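Local coordinates for bifunctional GH43-CE protein (Bacteroides eggerthii, PDB 6MLY) that is probably a two-enzyme xylan-degrading protein, joining a family 43 glycoside hydrolase with likely beta-xylosidase activity to a carbohydrate esterase, at residues 100-109 / 121-132; 90-98 / 109-117. One frame throughout, in Å; residues are numbered along the deposited sequence.

Interaction 1 of 2, residues 100-109 / 121-132; sequences LRYHEGVYYL and FYTTKNLEKGPW
Tyr107 and Leu127 pack against each other across 100-109 and 121-132. The two side chains cross at about a right angle. Leu127 CB sits over one face of the tyrosine ring, 4.0 Å from the Tyr107 centroid and 14° off the ring normal, a CH-pi contact. Its branch CD2 bears on the ring at Tyr107 CD2, 3.7 Å away. Tyr102 covers the opposite face through CD2, so the ring is clamped between a leucine and a neighbouring tyrosine. Thr124 O lies at the ring edge. With an alanine at Tyr107, Leu127 and Tyr102 would probably lose the ring that lies between them, and a gap would open. Leu127 CD2 also meets Leu100 CD1 at 4.1 Å. Leu127 CG lies anti to its backbone N (chi1 -164°), which points the branch that way. Farther along the same face, Leu109 CD1 reaches Trp132 CH2 at 3.9 Å. The other face holds Tyr108 and Thr123, where Thr123 CG2 comes obliquely to the CD2 side of the tyrosine ring. The short strand segments 106-109 and 121-124 run antiparallel, at 163°. Tyr107 pairs with Thr124, and Leu109 with Tyr122, through two backbone hydrogen bonds each. At the end of the strand, Thr124 OG1 accepts from Asn126 N in an ST turn and donates to Pro131 O, 2.8 Å away. Strands 106-113 and 118-124 form the central hairpin of a four-stranded antiparallel sheet, consistent with a blade of the family 43 beta-propeller. Strands 99-103 and 133-137 flank it. Tyr107 also packs on Val38 of strand 34-38, and Trp132 NE1 bonds to Tyr71 O.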
loop_
_atom_site.group_PDB
_atom_site.type_symbol
_atom_site.label_atom_id
_atom_site.label_comp_id
_atom_site.label_asym_id
_atom_site.label_seq_id
_atom_site.Cartn_x
_atom_site.Cartn_y
_atom_site.Cartn_z
ATOM N N LEU A 100 -18.720 21.980 16.607
ATOM C CA LEU A 100 -19.892 21.266 17.138
ATOM C C LEU A 100 -20.201 21.760 18.559
ATOM O O LEU A 100 -19.339 21.691 19.436
ATOM C CB LEU A 100 -19.612 19.760 17.123
ATOM C CG LEU A 100 -20.681 18.880 17.772
ATOM C CD1 LEU A 100 -22.020 19.024 17.066
ATOM C CD2 LEU A 100 -20.242 17.423 17.798
ATOM N N ARG A 101 -21.442 22.223 18.766
ATOM C CA ARG A 101 -21.918 22.760 20.062
ATOM C C ARG A 101 -23.309 22.207 20.386
ATOM O O ARG A 101 -24.022 21.737 19.494
ATOM C CB ARG A 101 -22.025 24.287 20.048
ATOM C CG ARG A 101 -20.721 25.012 19.759
ATOM C CD ARG A 101 -19.668 24.762 20.824
ATOM N NE ARG A 101 -18.555 25.708 20.665
ATOM C CZ ARG A 101 -17.302 25.574 21.264
ATOM N NH1 ARG A 101 -16.961 24.533 22.052
ATOM N NH2 ARG A 101 -16.539 26.632 21.255
ATOM N N TYR A 102 -23.672 22.291 21.672
ATOM C CA TYR A 102 -25.008 21.979 22.178
ATOM C C TYR A 102 -25.418 23.043 23.188
ATOM O O TYR A 102 -24.757 23.196 24.208
ATOM C CB TYR A 102 -25.037 20.632 22.893
ATOM C CG TYR A 102 -26.319 20.318 23.625
ATOM C CD1 TYR A 102 -26.455 20.559 24.985
ATOM C CD2 TYR A 102 -27.388 19.741 22.961
ATOM C CE1 TYR A 102 -27.623 20.240 25.661
ATOM C CE2 TYR A 102 -28.564 19.422 23.619
ATOM C CZ TYR A 102 -28.682 19.672 24.974
ATOM O OH TYR A 102 -29.840 19.343 25.608
ATOM N N HIS A 103 -26.524 23.732 22.901
ATOM C CA HIS A 103 -26.977 24.867 23.689
ATOM C C HIS A 103 -28.501 24.826 23.828
ATOM O O HIS A 103 -29.206 24.801 22.825
ATOM C CB HIS A 103 -26.503 26.173 23.046
ATOM C CG HIS A 103 -26.922 27.384 23.804
ATOM N ND1 HIS A 103 -28.137 28.007 23.586
ATOM C CD2 HIS A 103 -26.309 28.069 24.790
ATOM C CE1 HIS A 103 -28.243 29.038 24.389
ATOM N NE2 HIS A 103 -27.138 29.093 25.140
ATOM N N GLU A 104 -28.976 24.802 25.080
ATOM C CA GLU A 104 -30.397 24.905 25.445
ATOM C C GLU A 104 -31.266 24.071 24.496
ATOM O O GLU A 104 -32.232 24.568 23.906
ATOM C CB GLU A 104 -30.816 26.376 25.513
ATOM C CG GLU A 104 -30.585 26.980 26.887
ATOM C CD GLU A 104 -31.052 28.412 27.048
ATOM O OE1 GLU A 104 -30.463 29.287 26.383
ATOM O OE2 GLU A 104 -32.013 28.644 27.833
ATOM N N GLY A 105 -30.892 22.792 24.364
ATOM C CA GLY A 105 -31.707 21.760 23.723
ATOM C C GLY A 105 -31.439 21.590 22.233
ATOM O O GLY A 105 -32.040 20.714 21.607
ATOM N N VAL A 106 -30.551 22.404 21.652
ATOM C CA VAL A 106 -30.321 22.363 20.206
ATOM C C VAL A 106 -28.828 22.150 19.924
ATOM O O VAL A 106 -27.978 22.860 20.471
ATOM C CB VAL A 106 -30.855 23.632 19.513
ATOM C CG1 VAL A 106 -30.412 23.710 18.057
ATOM C CG2 VAL A 106 -32.370 23.721 19.613
ATOM N N TYR A 107 -28.535 21.170 19.060
ATOM C CA TYR A 107 -27.191 20.921 18.558
ATOM C C TYR A 107 -26.889 21.915 17.434
ATOM O O TYR A 107 -27.720 22.140 16.555
ATOM C CB TYR A 107 -27.051 19.474 18.072
ATOM C CG TYR A 107 -27.114 18.446 19.172
ATOM C CD1 TYR A 107 -28.301 17.801 19.481
ATOM C CD2 TYR A 107 -25.992 18.141 19.927
ATOM C CE1 TYR A 107 -28.372 16.869 20.504
ATOM C CE2 TYR A 107 -26.047 17.214 20.955
ATOM C CZ TYR A 107 -27.241 16.575 21.243
ATOM O OH TYR A 107 -27.309 15.662 22.253
ATOM N N TYR A 108 -25.682 22.489 17.476
ATOM C CA TYR A 108 -25.232 23.482 16.508
ATOM C C TYR A 108 -23.919 23.016 15.877
ATOM O O TYR A 108 -22.926 22.803 16.587
ATOM C CB TYR A 108 -25.058 24.848 17.178
ATOM C CG TYR A 108 -26.343 25.486 17.636
ATOM C CD1 TYR A 108 -26.831 25.278 18.916
ATOM C CD2 TYR A 108 -27.079 26.294 16.786
ATOM C CE1 TYR A 108 -28.013 25.863 19.344
ATOM C CE2 TYR A 108 -28.265 26.881 17.196
ATOM C CZ TYR A 108 -28.733 26.670 18.480
ATOM O OH TYR A 108 -29.903 27.247 18.879
ATOM N N LEU A 109 -23.940 22.878 14.544
ATOM C CA LEU A 109 -22.820 22.375 13.751
ATOM C C LEU A 109 -22.496 23.366 12.624
ATOM O O LEU A 109 -23.379 23.737 11.849
ATOM C CB LEU A 109 -23.208 21.008 13.182
ATOM C CG LEU A 109 -22.077 19.987 13.130
ATOM C CD1 LEU A 109 -22.532 18.718 12.423
ATOM C CD2 LEU A 109 -20.848 20.574 12.458
ATOM N N PHE A 121 -23.970 26.761 8.400
ATOM C CA PHE A 121 -24.456 26.466 9.750
ATOM C C PHE A 121 -25.639 25.496 9.663
ATOM O O PHE A 121 -26.556 25.692 8.861
ATOM C CB PHE A 121 -24.861 27.749 10.486
ATOM C CG PHE A 121 -23.760 28.369 11.309
ATOM C CD1 PHE A 121 -23.508 27.932 12.600
ATOM C CD2 PHE A 121 -22.962 29.374 10.786
ATOM C CE1 PHE A 121 -22.488 28.494 13.351
ATOM C CE2 PHE A 121 -21.943 29.935 11.540
ATOM C CZ PHE A 121 -21.707 29.493 12.820
ATOM N N TYR A 122 -25.611 24.470 10.522
ATOM C CA TYR A 122 -26.617 23.416 10.570
ATOM C C TYR A 122 -27.118 23.270 12.017
ATOM O O TYR A 122 -26.307 23.269 12.946
ATOM C CB TYR A 122 -26.011 22.101 10.067
ATOM C CG TYR A 122 -25.420 22.122 8.677
ATOM C CD1 TYR A 122 -24.115 22.531 8.446
ATOM C CD2 TYR A 122 -26.150 21.670 7.590
ATOM C CE1 TYR A 122 -23.563 22.512 7.172
ATOM C CE2 TYR A 122 -25.614 21.640 6.311
ATOM C CZ TYR A 122 -24.315 22.063 6.098
ATOM O OH TYR A 122 -23.807 22.044 4.830
ATOM N N THR A 123 -28.440 23.143 12.202
ATOM C CA THR A 123 -29.038 23.019 13.542
ATOM C C THR A 123 -30.121 21.933 13.557
ATOM O O THR A 123 -30.871 21.786 12.596
ATOM C CB THR A 123 -29.644 24.347 14.013
ATOM O OG1 THR A 123 -30.793 24.615 13.208
ATOM C CG2 THR A 123 -28.673 25.506 13.940
ATOM N N THR A 124 -30.207 21.206 14.681
ATOM C CA THR A 124 -31.199 20.139 14.884
ATOM C C THR A 124 -31.361 19.825 16.380
ATOM O O THR A 124 -30.460 20.093 17.178
ATOM C CB THR A 124 -30.794 18.859 14.145
ATOM O OG1 THR A 124 -31.882 17.942 14.247
ATOM C CG2 THR A 124 -29.535 18.233 14.701
ATOM N N LYS A 125 -32.505 19.221 16.734
ATOM C CA LYS A 125 -32.794 18.781 18.107
ATOM C C LYS A 125 -32.478 17.287 18.266
ATOM O O LYS A 125 -32.589 16.744 19.356
ATOM C CB LYS A 125 -34.255 19.076 18.471
ATOM C CG LYS A 125 -34.574 20.551 18.689
ATOM C CD LYS A 125 -36.056 20.866 18.856
ATOM C CE LYS A 125 -36.458 21.199 20.278
ATOM N NZ LYS A 125 -37.915 21.449 20.382
ATOM N N ASN A 126 -32.087 16.628 17.172
ATOM C CA ASN A 126 -31.679 15.219 17.201
ATOM C C ASN A 126 -30.489 15.033 16.252
ATOM O O ASN A 126 -30.663 14.950 15.037
ATOM C CB ASN A 126 -32.846 14.292 16.846
ATOM C CG ASN A 126 -32.566 12.835 17.150
ATOM O OD1 ASN A 126 -31.416 12.432 17.312
ATOM N ND2 ASN A 126 -33.617 12.033 17.224
ATOM N N LEU A 127 -29.286 14.945 16.829
ATOM C CA LEU A 127 -28.022 14.940 16.070
ATOM C C LEU A 127 -27.856 13.644 15.254
ATOM O O LEU A 127 -27.084 13.612 14.298
ATOM C CB LEU A 127 -26.866 15.131 17.059
ATOM C CG LEU A 127 -25.522 15.525 16.452
ATOM C CD1 LEU A 127 -25.656 16.742 15.555
ATOM C CD2 LEU A 127 -24.497 15.787 17.543
ATOM N N GLU A 128 -28.590 12.587 15.612
ATOM C CA GLU A 128 -28.451 11.286 14.967
ATOM C C GLU A 128 -29.413 11.149 13.776
ATOM O O GLU A 128 -29.087 10.457 12.817
ATOM C CB GLU A 128 -28.662 10.175 15.996
ATOM C CG GLU A 128 -27.723 10.283 17.189
ATOM C CD GLU A 128 -27.893 9.224 18.267
ATOM O OE1 GLU A 128 -27.282 9.377 19.345
ATOM O OE2 GLU A 128 -28.638 8.250 18.033
ATOM N N LYS A 129 -30.585 11.801 13.833
ATOM C CA LYS A 129 -31.664 11.577 12.840
ATOM C C LYS A 129 -32.003 12.846 12.040
ATOM O O LYS A 129 -32.466 12.745 10.902
ATOM C CB LYS A 129 -32.928 11.054 13.533
ATOM C CG LYS A 129 -32.724 9.808 14.387
ATOM C CD LYS A 129 -34.020 9.184 14.884
ATOM C CE LYS A 129 -33.915 8.629 16.293
ATOM N NZ LYS A 129 -35.202 8.722 17.025
ATOM N N GLY A 130 -31.805 14.028 12.631
ATOM C CA GLY A 130 -32.195 15.285 12.001
ATOM C C GLY A 130 -33.671 15.600 12.244
ATOM O O GLY A 130 -34.270 15.061 13.173
ATOM N N PRO A 131 -34.264 16.461 11.403
ATOM C CA PRO A 131 -33.630 17.031 10.222
ATOM C C PRO A 131 -32.826 18.296 10.562
ATOM O O PRO A 131 -32.793 18.707 11.720
ATOM C CB PRO A 131 -34.773 17.370 9.247
ATOM C CG PRO A 131 -36.035 16.989 9.990
ATOM C CD PRO A 131 -35.628 16.989 11.448
ATOM N N TRP A 132 -32.182 18.873 9.540
ATOM C CA TRP A 132 -31.364 20.078 9.670
ATOM C C TRP A 132 -32.128 21.296 9.138
ATOM O O TRP A 132 -32.770 21.221 8.091
ATOM C CB TRP A 132 -30.045 19.945 8.901
ATOM C CG TRP A 132 -29.137 18.825 9.303
ATOM C CD1 TRP A 132 -28.915 17.671 8.609
ATOM C CD2 TRP A 132 -28.253 18.786 10.440
ATOM N NE1 TRP A 132 -27.980 16.906 9.248
ATOM C CE2 TRP A 132 -27.550 17.563 10.370
ATOM C CE3 TRP A 132 -27.994 19.652 11.510
ATOM C CZ2 TRP A 132 -26.615 17.185 11.333
ATOM C CZ3 TRP A 132 -27.065 19.281 12.460
ATOM C CH2 TRP A 132 -26.388 18.062 12.369
#

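Interaction 2 of 2, residues 90-98 / 109-117; sequences TYGRGSWAS and LSTFAQTTG
Trp96 N donates a nearly straight backbone hydrogen bond to Phe112 O (3.1 Å, 172°), which ties the irregular loop 90-98 to the end of strand 106-113. The two aromatic side chains meet just beside it. Trp96 CB stands over the Phe112 ring, 3.9 Å from its centroid, in a CH-pi contact. The planes of the indole and phenyl rings are steeply inclined, at 82°. Ala97 CB also touches the phenyl ring, at CE2. Gln114 extends beyond CG and sets NE2 above one indole face, 3.1 Å from the Trp96 ring plane and toward its rim. In-plane, Trp96 NE1 donates to Gly92 O at 2.9 Å, which helps fix the rotation of the indole. At the far end, Thr115 OG1 is gripped twice. It accepts from Gly94 N at 2.8 Å and shares a hydrogen bond with Thr90 OG1. Its chi1 of -61° places OG1 beside its own backbone N, turned to the loop. The contact thus fastens a loop to a strand end in the family 43 domain, with Phe112 against Asp143, a predicted catalytic-site residue. The loop lies between helix 80-83 and strand 99-103. Strand 99-103 pairs with 106-113, which 118-124 borders in turn. Phe112 touches Thr119 there, and Ser98 OG bonds to Ser45 of strand 41-45.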
loop_
_atom_site.group_PDB
_atom_site.type_symbol
_atom_site.label_atom_id
_atom_site.label_comp_id
_atom_site.label_asym_id
_atom_site.label_seq_id
_atom_site.Cartn_x
_atom_site.Cartn_y
_atom_site.Cartn_z
ATOM N N THR A 90 -11.823 19.386 -6.501
ATOM C CA THR A 90 -11.581 20.152 -5.291
ATOM C C THR A 90 -10.984 19.209 -4.239
ATOM O O THR A 90 -11.250 19.338 -3.044
ATOM C CB THR A 90 -12.849 20.909 -4.860
ATOM O OG1 THR A 90 -12.477 21.946 -3.951
ATOM C CG2 THR A 90 -13.902 20.024 -4.225
ATOM N N TYR A 91 -10.144 18.275 -4.696
ATOM C CA TYR A 91 -9.400 17.397 -3.809
ATOM C C TYR A 91 -8.621 18.259 -2.806
ATOM O O TYR A 91 -8.063 19.296 -3.173
ATOM C CB TYR A 91 -8.435 16.499 -4.589
ATOM C CG TYR A 91 -9.060 15.363 -5.361
ATOM C CD1 TYR A 91 -9.506 14.216 -4.722
ATOM C CD2 TYR A 91 -9.161 15.410 -6.744
ATOM C CE1 TYR A 91 -10.058 13.160 -5.433
ATOM C CE2 TYR A 91 -9.706 14.363 -7.470
ATOM C CZ TYR A 91 -10.155 13.230 -6.814
ATOM O OH TYR A 91 -10.694 12.197 -7.524
ATOM N N GLY A 92 -8.617 17.834 -1.539
ATOM C CA GLY A 92 -7.903 18.523 -0.473
ATOM C C GLY A 92 -8.712 19.650 0.150
ATOM O O GLY A 92 -8.453 20.023 1.289
ATOM N N ARG A 93 -9.682 20.192 -0.596
ATOM C CA ARG A 93 -10.447 21.365 -0.177
ATOM C C ARG A 93 -11.796 20.896 0.398
ATOM O O ARG A 93 -11.815 20.135 1.357
ATOM C CB ARG A 93 -10.530 22.344 -1.353
ATOM C CG ARG A 93 -9.203 22.997 -1.713
ATOM C CD ARG A 93 -9.246 23.611 -3.099
ATOM N NE ARG A 93 -8.279 24.686 -3.283
ATOM C CZ ARG A 93 -7.701 24.998 -4.442
ATOM N NH1 ARG A 93 -7.827 24.195 -5.488
ATOM N NH2 ARG A 93 -6.992 26.109 -4.549
ATOM N N GLY A 94 -12.921 21.344 -0.172
ATOM C CA GLY A 94 -14.247 20.977 0.330
ATOM C C GLY A 94 -14.464 21.429 1.767
ATOM O O GLY A 94 -13.827 22.386 2.236
ATOM N N SER A 95 -15.356 20.718 2.468
ATOM C CA SER A 95 -15.726 21.044 3.835
ATOM C C SER A 95 -14.564 20.735 4.786
ATOM O O SER A 95 -14.152 19.598 4.912
ATOM C CB SER A 95 -16.985 20.331 4.255
ATOM O OG SER A 95 -16.793 18.931 4.326
ATOM N N TRP A 96 -14.090 21.776 5.477
ATOM C CA TRP A 96 -12.922 21.729 6.360
ATOM C C TRP A 96 -13.365 21.679 7.836
ATOM O O TRP A 96 -14.485 21.233 8.138
ATOM C CB TRP A 96 -12.002 22.916 6.019
ATOM C CG TRP A 96 -10.954 22.566 5.007
ATOM C CD1 TRP A 96 -11.004 21.535 4.119
ATOM C CD2 TRP A 96 -9.698 23.231 4.775
ATOM N NE1 TRP A 96 -9.865 21.504 3.367
ATOM C CE2 TRP A 96 -9.048 22.533 3.738
ATOM C CE3 TRP A 96 -9.058 24.343 5.337
ATOM C CZ2 TRP A 96 -7.796 22.908 3.249
ATOM C CZ3 TRP A 96 -7.819 24.711 4.857
ATOM C CH2 TRP A 96 -7.199 24.003 3.827
ATOM N N ALA A 97 -12.462 22.074 8.749
ATOM C CA ALA A 97 -12.675 22.031 10.199
ATOM C C ALA A 97 -14.053 22.595 10.553
ATOM O O ALA A 97 -14.425 23.678 10.111
ATOM C CB ALA A 97 -11.584 22.792 10.910
ATOM N N SER A 98 -14.792 21.826 11.358
ATOM C CA SER A 98 -16.138 22.139 11.763
ATOM C C SER A 98 -16.134 22.485 13.253
ATOM O O SER A 98 -15.150 22.250 13.949
ATOM C CB SER A 98 -17.083 20.996 11.460
ATOM O OG SER A 98 -16.731 19.823 12.180
ATOM N N LEU A 109 -23.940 22.878 14.544
ATOM C CA LEU A 109 -22.820 22.375 13.751
ATOM C C LEU A 109 -22.496 23.366 12.624
ATOM O O LEU A 109 -23.379 23.737 11.849
ATOM C CB LEU A 109 -23.208 21.008 13.182
ATOM C CG LEU A 109 -22.077 19.987 13.130
ATOM C CD1 LEU A 109 -22.532 18.718 12.423
ATOM C CD2 LEU A 109 -20.848 20.574 12.458
ATOM N N SER A 110 -21.226 23.783 12.538
ATOM C CA SER A 110 -20.765 24.706 11.503
ATOM C C SER A 110 -19.578 24.101 10.743
ATOM O O SER A 110 -18.796 23.353 11.313
ATOM C CB SER A 110 -20.386 26.038 12.093
ATOM O OG SER A 110 -19.089 25.988 12.671
ATOM N N THR A 111 -19.463 24.455 9.457
ATOM C CA THR A 111 -18.224 24.309 8.701
ATOM C C THR A 111 -18.136 25.423 7.652
ATOM O O THR A 111 -19.085 26.182 7.449
ATOM C CB THR A 111 -18.107 22.919 8.058
ATOM O OG1 THR A 111 -16.799 22.813 7.493
ATOM C CG2 THR A 111 -19.134 22.659 6.978
ATOM N N PHE A 112 -16.973 25.485 6.994
ATOM C CA PHE A 112 -16.668 26.404 5.897
ATOM C C PHE A 112 -16.038 25.596 4.756
ATOM O O PHE A 112 -15.694 24.425 4.944
ATOM C CB PHE A 112 -15.711 27.503 6.362
ATOM C CG PHE A 112 -14.351 26.998 6.773
ATOM C CD1 PHE A 112 -13.255 27.150 5.940
ATOM C CD2 PHE A 112 -14.172 26.345 7.983
ATOM C CE1 PHE A 112 -12.009 26.666 6.311
ATOM C CE2 PHE A 112 -12.926 25.860 8.351
ATOM C CZ PHE A 112 -11.846 26.025 7.517
ATOM N N ALA A 113 -15.872 26.230 3.591
ATOM C CA ALA A 113 -15.239 25.582 2.443
ATOM C C ALA A 113 -14.733 26.628 1.443
ATOM O O ALA A 113 -15.491 27.495 1.007
ATOM C CB ALA A 113 -16.213 24.632 1.790
ATOM N N GLN A 114 -13.455 26.488 1.063
ATOM C CA GLN A 114 -12.797 27.288 0.020
ATOM C C GLN A 114 -13.320 26.886 -1.366
ATOM O O GLN A 114 -13.208 27.659 -2.313
ATOM C CB GLN A 114 -11.279 27.114 0.095
ATOM C CG GLN A 114 -10.690 27.586 1.415
ATOM C CD GLN A 114 -9.218 27.286 1.531
ATOM O OE1 GLN A 114 -8.378 28.009 1.002
ATOM N NE2 GLN A 114 -8.897 26.213 2.240
ATOM N N THR A 115 -13.898 25.682 -1.467
ATOM C CA THR A 115 -14.553 25.200 -2.682
ATOM C C THR A 115 -15.644 26.176 -3.153
ATOM O O THR A 115 -15.914 26.227 -4.350
ATOM C CB THR A 115 -15.121 23.790 -2.471
ATOM O OG1 THR A 115 -14.026 22.924 -2.168
ATOM C CG2 THR A 115 -15.874 23.259 -3.673
ATOM N N THR A 116 -16.291 26.900 -2.225
ATOM C CA THR A 116 -17.276 27.957 -2.560
ATOM C C THR A 116 -17.049 29.240 -1.742
ATOM O O THR A 116 -17.862 30.166 -1.818
ATOM C CB THR A 116 -18.717 27.487 -2.320
ATOM O OG1 THR A 116 -18.863 27.228 -0.924
ATOM C CG2 THR A 116 -19.082 26.250 -3.107
ATOM N N GLY A 117 -15.951 29.294 -0.976
ATOM C CA GLY A 117 -15.610 30.427 -0.119
ATOM C C GLY A 117 -16.776 30.852 0.757
ATOM O O GLY A 117 -17.022 32.052 0.920
#

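Interactions 1 and 2 lie along the same strand, 106-113, with centres about 19 Å apart. Leu109 belongs to both. They also touch directly, since Phe121 CE1 of interaction 1 packs on Ser110 CB of interaction 2 at 3.5 Å. Interaction 1 pairs the part of the hairpin that lies away from the annotated sites. Interaction 2 is nearer the probable glycosidase centre. The side chain of Phe112 is about 4 Å from that of Asp143 at their nearest atoms, and Asp143 is predicted to tune and orient the proton donor. Ser110 OG bonds to the adjacent His144. A bound 1,2-ethanediol, probably from the crystallisation liquor, lies about 3 Å from the Trp96 side chain at their nearest atoms and may mark a pocket.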